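Local coordinates for protein 3,6-diketocamphane 1,6-monooxygenase (Pseudomonas putida, PDB 4UWM) that catalyses the FMNH2- and O2-dependent Baeyer-Villiger oxidation of a diketocamphane to a lactone, a step by which the bacterium degrades (-)-camphor, at residues R156-H161 against Y170-E175. Residues are numbered along the deposited sequence; the frame is centred on the assembly and turned at random.
Sequences REPFFH and YPEELE
F159 and Y170 form the antiparallel hydrogen-bonded pair at the open end of a two-stranded hairpin. F159 N donates to Y170 O at 3.2 Å, in the carbonyl plane on a lone pair. Y170 N returns the bond to F159 O at 2.9 Å, tilted 28° from that carbonyl's plane. Y170 O also receives a C-H...O contact from P158 CA, 3.2 Å away. F159, with CG between the backbone N and the carbonyl carbon (chi1 73°), lays one ring face over Y170 N, displaced toward the rim, with CE1 3.6 Å from Y170 CB. The Y170 ring takes R156 CA over the centre of one face as a CH-pi contact, 3.8 Å from the centroid; P171 CD lies over the rim of the opposite face. Y170 OH sits over a face of the R156 guanidinium, 3.1 Å from NE, but at too poor an angle for a hydrogen bond. R156 NH2 is instead satisfied by A186 O and by a water at 3.0 Å, which donates to E173 OE2, bridging the opposite charges; E173 OE1 accepts from L185 N. An alanine in place of Y170 would probably leave R156 CA without its aromatic partner and open a gap between R156 and P171. The start of strand 159-162, just after helix 139-155, thus meets the end of strand 167-170 and the following loop in a hairpin between barrel strands 105-108 and 198-202, away from the FMN site. F159 leans on I153 of that helix; Y170 packs on M118 and E172 O accepts from Q114 NE2, both of the second subunit.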
loop_
_atom_site.group_PDB
_atom_site.type_symbol
_atom_site.label_atom_id
_atom_site.label_comp_id
_atom_site.label_asym_id
_atom_site.label_seq_id
_atom_site.Cartn_x
_atom_site.Cartn_y
_atom_site.Cartn_z
ATOM N N ARG A 156 19.051 -10.441 -2.305
ATOM C CA ARG A 156 19.941 -9.283 -2.405
ATOM C C ARG A 156 21.335 -9.644 -2.978
ATOM O O ARG A 156 22.345 -9.095 -2.541
ATOM C CB ARG A 156 20.061 -8.550 -1.058
ATOM C CG ARG A 156 18.737 -7.917 -0.626
ATOM C CD ARG A 156 18.846 -7.185 0.694
ATOM N NE ARG A 156 19.443 -5.847 0.585
ATOM C CZ ARG A 156 20.618 -5.518 1.126
ATOM N NH1 ARG A 156 21.318 -6.424 1.786
ATOM N NH2 ARG A 156 21.098 -4.301 1.008
ATOM N N GLU A 157 21.367 -10.604 -3.896
ATOM C CA GLU A 157 22.577 -10.920 -4.654
ATOM C C GLU A 157 22.392 -10.392 -6.075
ATOM O O GLU A 157 21.327 -10.583 -6.673
ATOM C CB GLU A 157 22.854 -12.434 -4.682
ATOM C CG GLU A 157 23.316 -13.039 -3.354
ATOM C CD GLU A 157 24.816 -12.937 -3.107
ATOM O OE1 GLU A 157 25.475 -11.968 -3.558
ATOM O OE2 GLU A 157 25.351 -13.846 -2.439
ATOM N N PRO A 158 23.431 -9.734 -6.633
ATOM C CA PRO A 158 23.260 -9.155 -7.964
ATOM C C PRO A 158 22.846 -10.150 -9.043
ATOM O O PRO A 158 23.309 -11.280 -9.058
ATOM C CB PRO A 158 24.634 -8.516 -8.254
ATOM C CG PRO A 158 25.212 -8.253 -6.896
ATOM C CD PRO A 158 24.749 -9.406 -6.052
ATOM N N PHE A 159 21.929 -9.720 -9.901
ATOM C CA PHE A 159 21.511 -10.447 -11.094
ATOM C C PHE A 159 20.787 -9.467 -11.994
ATOM O O PHE A 159 20.405 -8.365 -11.567
ATOM C CB PHE A 159 20.603 -11.638 -10.741
ATOM C CG PHE A 159 19.203 -11.233 -10.316
ATOM C CD1 PHE A 159 18.971 -10.725 -9.045
ATOM C CD2 PHE A 159 18.130 -11.324 -11.210
ATOM C CE1 PHE A 159 17.685 -10.342 -8.657
ATOM C CE2 PHE A 159 16.846 -10.941 -10.823
ATOM C CZ PHE A 159 16.629 -10.453 -9.543
ATOM N N PHE A 160 20.598 -9.846 -13.248
ATOM C CA PHE A 160 19.627 -9.174 -14.088
ATOM C C PHE A 160 18.898 -10.234 -14.875
ATOM O O PHE A 160 19.507 -11.198 -15.322
ATOM C CB PHE A 160 20.257 -8.136 -15.019
ATOM C CG PHE A 160 19.248 -7.210 -15.638
ATOM C CD1 PHE A 160 18.796 -6.094 -14.939
ATOM C CD2 PHE A 160 18.727 -7.464 -16.899
ATOM C CE1 PHE A 160 17.850 -5.243 -15.491
ATOM C CE2 PHE A 160 17.775 -6.619 -17.458
ATOM C CZ PHE A 160 17.334 -5.502 -16.752
ATOM N N HIS A 161 17.586 -10.067 -15.032
ATOM C CA HIS A 161 16.774 -11.087 -15.651
ATOM C C HIS A 161 15.968 -10.467 -16.771
ATOM O O HIS A 161 15.234 -9.507 -16.559
ATOM C CB HIS A 161 15.842 -11.735 -14.612
ATOM C CG HIS A 161 14.897 -12.738 -15.193
ATOM N ND1 HIS A 161 15.232 -14.062 -15.375
ATOM C CD2 HIS A 161 13.631 -12.602 -15.657
ATOM C CE1 HIS A 161 14.210 -14.701 -15.912
ATOM N NE2 HIS A 161 13.229 -13.836 -16.098
ATOM N N TYR A 170 18.859 -7.053 -9.535
ATOM C CA TYR A 170 19.355 -6.485 -8.284
ATOM C C TYR A 170 20.753 -5.927 -8.561
ATOM O O TYR A 170 21.590 -6.656 -9.081
ATOM C CB TYR A 170 19.378 -7.518 -7.153
ATOM C CG TYR A 170 19.632 -6.879 -5.807
ATOM C CD1 TYR A 170 18.594 -6.281 -5.065
ATOM C CD2 TYR A 170 20.923 -6.794 -5.301
ATOM C CE1 TYR A 170 18.853 -5.664 -3.838
ATOM C CE2 TYR A 170 21.188 -6.176 -4.100
ATOM C CZ TYR A 170 20.166 -5.611 -3.366
ATOM O OH TYR A 170 20.504 -5.004 -2.164
ATOM N N PRO A 171 20.994 -4.630 -8.246
ATOM C CA PRO A 171 22.238 -3.982 -8.674
ATOM C C PRO A 171 23.438 -4.276 -7.785
ATOM O O PRO A 171 23.283 -4.680 -6.625
ATOM C CB PRO A 171 21.896 -2.487 -8.600
ATOM C CG PRO A 171 20.896 -2.398 -7.501
ATOM C CD PRO A 171 20.109 -3.687 -7.525
ATOM N N GLU A 172 24.621 -4.083 -8.358
ATOM C CA GLU A 172 25.854 -4.146 -7.591
ATOM C C GLU A 172 25.982 -2.848 -6.810
ATOM O O GLU A 172 25.502 -1.800 -7.254
ATOM C CB GLU A 172 27.064 -4.348 -8.523
ATOM C CG GLU A 172 27.091 -5.707 -9.220
ATOM C CD GLU A 172 28.174 -5.833 -10.281
ATOM O OE1 GLU A 172 28.582 -4.807 -10.864
ATOM O OE2 GLU A 172 28.609 -6.971 -10.550
ATOM N N GLU A 173 26.603 -2.918 -5.633
ATOM C CA GLU A 173 26.928 -1.706 -4.869
ATOM C C GLU A 173 27.834 -0.799 -5.709
ATOM O O GLU A 173 28.647 -1.291 -6.494
ATOM C CB GLU A 173 27.662 -2.055 -3.564
ATOM C CG GLU A 173 26.948 -3.031 -2.654
ATOM C CD GLU A 173 25.911 -2.372 -1.748
ATOM O OE1 GLU A 173 25.730 -1.147 -1.834
ATOM O OE2 GLU A 173 25.275 -3.085 -0.940
ATOM N N LEU A 174 27.696 0.518 -5.551
ATOM C CA LEU A 174 28.527 1.468 -6.299
ATOM C C LEU A 174 29.969 1.494 -5.770
ATOM O O LEU A 174 30.204 1.273 -4.582
ATOM C CB LEU A 174 27.910 2.874 -6.299
ATOM C CG LEU A 174 26.528 3.049 -6.942
ATOM C CD1 LEU A 174 25.942 4.429 -6.663
ATOM C CD2 LEU A 174 26.540 2.758 -8.439
ATOM N N GLU A 175 30.924 1.749 -6.662
ATOM C CA GLU A 175 32.348 1.729 -6.309
ATOM C C GLU A 175 32.933 3.132 -6.242
ATOM O O GLU A 175 32.478 3.954 -5.454
ATOM C CB GLU A 175 33.149 0.871 -7.290
ATOM C CG GLU A 175 32.845 -0.617 -7.199
ATOM C CD GLU A 175 34.042 -1.482 -7.541
ATOM O OE1 GLU A 175 35.032 -1.463 -6.776
ATOM O OE2 GLU A 175 33.991 -2.191 -8.568
HETATM O O HOH W 1 23.704 -2.851 1.516
#